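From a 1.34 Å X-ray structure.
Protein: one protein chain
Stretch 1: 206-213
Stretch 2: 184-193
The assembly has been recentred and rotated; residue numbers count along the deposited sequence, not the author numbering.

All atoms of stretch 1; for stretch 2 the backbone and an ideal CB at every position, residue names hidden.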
# COMPACT_ATOMS: atom_id res chain seq x y z
N PHE A 206 -2.31 -1.80 1.18
CA PHE A 206 -2.56 -2.54 -0.04
C PHE A 206 -2.05 -1.79 -1.27
O PHE A 206 -2.55 -2.02 -2.37
CB PHE A 206 -4.06 -2.81 -0.15
CG PHE A 206 -4.60 -3.54 1.06
CD1 PHE A 206 -4.33 -4.89 1.25
CD2 PHE A 206 -5.41 -2.90 1.98
CE1 PHE A 206 -4.82 -5.57 2.37
CE2 PHE A 206 -5.91 -3.59 3.10
CZ PHE A 206 -5.63 -4.93 3.27
N ARG A 207 -1.07 -0.89 -1.11
CA ARG A 207 -0.61 -0.05 -2.22
C ARG A 207 -0.32 -0.86 -3.47
O ARG A 207 0.44 -1.81 -3.40
CB ARG A 207 0.64 0.72 -1.78
CG ARG A 207 1.23 1.59 -2.91
CD ARG A 207 2.47 2.37 -2.46
NE ARG A 207 3.07 3.08 -3.60
CZ ARG A 207 3.91 2.55 -4.49
NH1 ARG A 207 4.30 1.29 -4.38
NH2 ARG A 207 4.34 3.28 -5.51
N LEU A 208 -0.91 -0.48 -4.61
CA LEU A 208 -0.69 -1.10 -5.93
C LEU A 208 -1.16 -2.55 -6.02
O LEU A 208 -0.96 -3.18 -7.07
CB LEU A 208 0.77 -0.97 -6.38
CG LEU A 208 1.37 0.45 -6.57
CD1 LEU A 208 2.67 0.38 -7.37
CD2 LEU A 208 0.46 1.41 -7.24
N THR A 209 -1.85 -3.05 -5.00
CA THR A 209 -2.44 -4.39 -5.09
C THR A 209 -3.65 -4.36 -6.06
O THR A 209 -4.41 -3.39 -6.08
CB THR A 209 -2.76 -4.89 -3.69
OG1 THR A 209 -1.49 -5.19 -3.12
CG2 THR A 209 -3.61 -6.17 -3.70
N THR A 210 -3.79 -5.43 -6.87
CA THR A 210 -4.77 -5.43 -7.95
C THR A 210 -5.77 -6.58 -7.88
O THR A 210 -6.56 -6.73 -8.81
CB THR A 210 -4.02 -5.54 -9.28
OG1 THR A 210 -3.18 -6.71 -9.26
CG2 THR A 210 -3.17 -4.30 -9.59
N SER A 211 -5.74 -7.36 -6.80
CA SER A 211 -6.48 -8.61 -6.73
C SER A 211 -7.62 -8.72 -5.73
O SER A 211 -8.45 -9.64 -5.85
CB SER A 211 -5.47 -9.72 -6.43
OG SER A 211 -4.71 -9.41 -5.26
N LEU A 212 -7.64 -7.85 -4.72
CA LEU A 212 -8.63 -8.03 -3.64
C LEU A 212 -10.05 -7.75 -4.06
O LEU A 212 -10.33 -6.72 -4.68
CB LEU A 212 -8.27 -7.17 -2.42
CG LEU A 212 -7.03 -7.66 -1.67
CD1 LEU A 212 -6.42 -6.52 -0.82
CD2 LEU A 212 -7.37 -8.85 -0.78
N LYS A 213 -10.97 -8.66 -3.68
CA LYS A 213 -12.40 -8.45 -3.90
C LYS A 213 -13.08 -7.99 -2.61
O LYS A 213 -14.07 -7.27 -2.65
CB LYS A 213 -13.04 -9.77 -4.38
CG LYS A 213 -12.59 -10.18 -5.77
CD LYS A 213 -13.17 -11.54 -6.18
CE LYS A 213 -12.69 -11.89 -7.57
NZ LYS A 213 -13.22 -13.21 -8.03
N UNK A 184 1.25 -4.86 -0.01
CA UNK A 184 1.34 -4.04 -1.21
C UNK A 184 1.84 -4.85 -2.41
O UNK A 184 2.49 -5.90 -2.26
CB UNK A 184 2.26 -2.85 -0.96
N UNK A 185 1.52 -4.37 -3.63
CA UNK A 185 2.01 -4.97 -4.88
C UNK A 185 1.65 -6.42 -5.06
O UNK A 185 2.45 -7.20 -5.63
CB UNK A 185 3.53 -4.84 -4.96
N UNK A 186 0.46 -6.81 -4.57
CA UNK A 186 0.01 -8.18 -4.73
C UNK A 186 -0.86 -8.34 -5.97
O UNK A 186 -1.55 -7.41 -6.36
CB UNK A 186 -0.76 -8.63 -3.49
N UNK A 187 -0.87 -9.55 -6.55
CA UNK A 187 -1.57 -9.76 -7.82
C UNK A 187 -2.54 -10.93 -7.79
O UNK A 187 -3.32 -11.05 -8.74
CB UNK A 187 -0.55 -9.98 -8.94
N UNK A 188 -2.48 -11.81 -6.78
CA UNK A 188 -3.30 -13.01 -6.76
C UNK A 188 -4.04 -13.24 -5.46
O UNK A 188 -4.59 -14.34 -5.27
CB UNK A 188 -2.42 -14.23 -7.06
N UNK A 189 -4.06 -12.24 -4.56
CA UNK A 189 -4.74 -12.39 -3.27
C UNK A 189 -6.16 -11.80 -3.36
O UNK A 189 -6.32 -10.59 -3.47
CB UNK A 189 -3.94 -11.71 -2.16
N UNK A 190 -7.17 -12.66 -3.35
CA UNK A 190 -8.52 -12.16 -3.56
C UNK A 190 -9.27 -11.77 -2.30
O UNK A 190 -10.26 -11.04 -2.37
CB UNK A 190 -9.33 -13.22 -4.31
N UNK A 191 -8.81 -12.25 -1.15
CA UNK A 191 -9.50 -11.92 0.10
C UNK A 191 -8.55 -12.02 1.24
O UNK A 191 -7.51 -12.70 1.15
CB UNK A 191 -10.70 -12.83 0.34
N UNK A 192 -8.90 -11.34 2.34
CA UNK A 192 -8.14 -11.32 3.58
C UNK A 192 -9.14 -11.07 4.70
O UNK A 192 -10.06 -10.29 4.50
CB UNK A 192 -7.04 -10.26 3.56
N UNK A 193 -8.94 -11.72 5.87
CA UNK A 193 -9.74 -11.46 7.06
C UNK A 193 -8.83 -10.99 8.17
O UNK A 193 -7.96 -11.75 8.63
CB UNK A 193 -10.52 -12.70 7.49

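At position 184 the CA-to-CB bond runs sideways, and the ideal CB already lies 3.2 Å from Arg207 O, a tight approach that favours a small side chain. The residue is Ala184.

Position 185 has phi/psi of 58/35, a left-handed conformation suited to glycine, asparagine or aspartate. Its backbone N donates to Arg207 O at 2.8 Å. CB points away, but the extended Arg207 side chain offers a guanidinium nearby, so a polar group able to turn back would be useful. Asn185 does this: OD1 comes 3.4 Å from Leu208 CB, and two waters link the amide to Arg207 NH1, one through OD1 and the other through ND2, the latter with a weak bond to NH1.

Position 186 is held by its backbone, N donating to Thr209 OG1 (2.9 Å) and O accepting from Thr210 N (3.0 Å). The sideways CB, 3.5 Å from Thr209 OG1 in its ideal place, leaves the choice wide. Leu186 is found.

At position 187 CB points away, yet Thr210 OG1 is 4.2 Å from it, so a small polar residue could share solvent there. Ser187 does so: one water joins its OG to Thr210 OG1, and another joins its backbone O to the same hydroxyl.

Position 188 points away and meets almost nothing of stretch 1, which therefore sets little preference; it is Asn188.

At position 189 the backbone O accepts a hydrogen bond from Ser211 OG (2.7 Å). CB runs sideways, 4.7 Å from Leu212 CD2, where an aliphatic group would fit. Leu189 places CG 4.2 Å from Leu212 CD2.

Position 190 fixes the backbone again, with O accepting from Lys213 N at 2.8 Å. CB leads away overall, but its ideal position is 4.6 Å from Lys213 CD; an acidic side chain would answer the lysine's charge, and a neutral polar one could also suit. Glu190 forms a salt bridge, OE2 to Lys213 NZ at 3.4 Å, and a water connects OE2 with Ser211 O.

Position 191 points away into space that stretch 1 leaves open, so a long polar residue is readily accommodated; it is Lys191.

At position 192 CB points toward stretch 1; Leu212 CD2 is 4.6 Å from the ideal CB and Phe206 CE1 5.3 Å, an apolar setting for leucine, isoleucine, valine or methionine. Leu192 brings CD2 3.9 Å from Phe206 CE1, at the ring edge.

Position 193, in the strand, is out of reach; it is Thr193.

Stretch 2 (184-193) ANLSNLEKLT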
# COMPACT_ATOMS: atom_id res chain seq x y z
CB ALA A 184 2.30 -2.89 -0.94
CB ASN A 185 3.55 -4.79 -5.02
CG ASN A 185 3.96 -3.36 -4.91
OD1 ASN A 185 3.75 -2.58 -5.84
ND2 ASN A 185 4.50 -2.97 -3.74
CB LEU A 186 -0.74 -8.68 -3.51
CG LEU A 186 -0.00 -8.56 -2.16
CD1 LEU A 186 -0.88 -9.06 -0.98
CD2 LEU A 186 1.36 -9.25 -2.15
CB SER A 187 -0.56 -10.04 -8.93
OG SER A 187 0.37 -8.98 -9.07
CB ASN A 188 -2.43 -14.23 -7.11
CG ASN A 188 -2.19 -14.31 -8.60
OD1 ASN A 188 -1.13 -13.95 -9.09
ND2 ASN A 188 -3.23 -14.63 -9.35
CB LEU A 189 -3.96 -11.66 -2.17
CG LEU A 189 -4.51 -11.88 -0.73
CD1 LEU A 189 -4.38 -13.34 -0.26
CD2 LEU A 189 -3.85 -10.94 0.25
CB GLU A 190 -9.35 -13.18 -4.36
CG GLU A 190 -8.72 -13.47 -5.72
CD GLU A 190 -9.59 -14.22 -6.72
OE1 GLU A 190 -10.00 -15.36 -6.42
OE2 GLU A 190 -9.81 -13.68 -7.83
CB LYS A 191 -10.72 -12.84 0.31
CG LYS A 191 -10.39 -14.33 0.47
CD LYS A 191 -11.66 -15.19 0.49
CE LYS A 191 -11.39 -16.60 0.97
NZ LYS A 191 -12.56 -17.50 0.75
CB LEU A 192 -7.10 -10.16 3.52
CG LEU A 192 -6.16 -9.98 4.70
CD1 LEU A 192 -5.16 -11.13 4.79
CD2 LEU A 192 -5.44 -8.66 4.61
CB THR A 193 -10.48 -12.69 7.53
OG1 THR A 193 -11.34 -13.12 6.48
CG2 THR A 193 -11.33 -12.41 8.78
O HOH W 1 5.73 -0.66 -6.34
O HOH W 2 5.15 -0.41 -2.55
O HOH W 3 0.34 -5.35 -7.90
O HOH W 4 -4.00 -9.00 -10.44
O HOH W 5 -0.54 -6.63 -9.98
O HOH W 6 -9.14 -10.97 -8.12
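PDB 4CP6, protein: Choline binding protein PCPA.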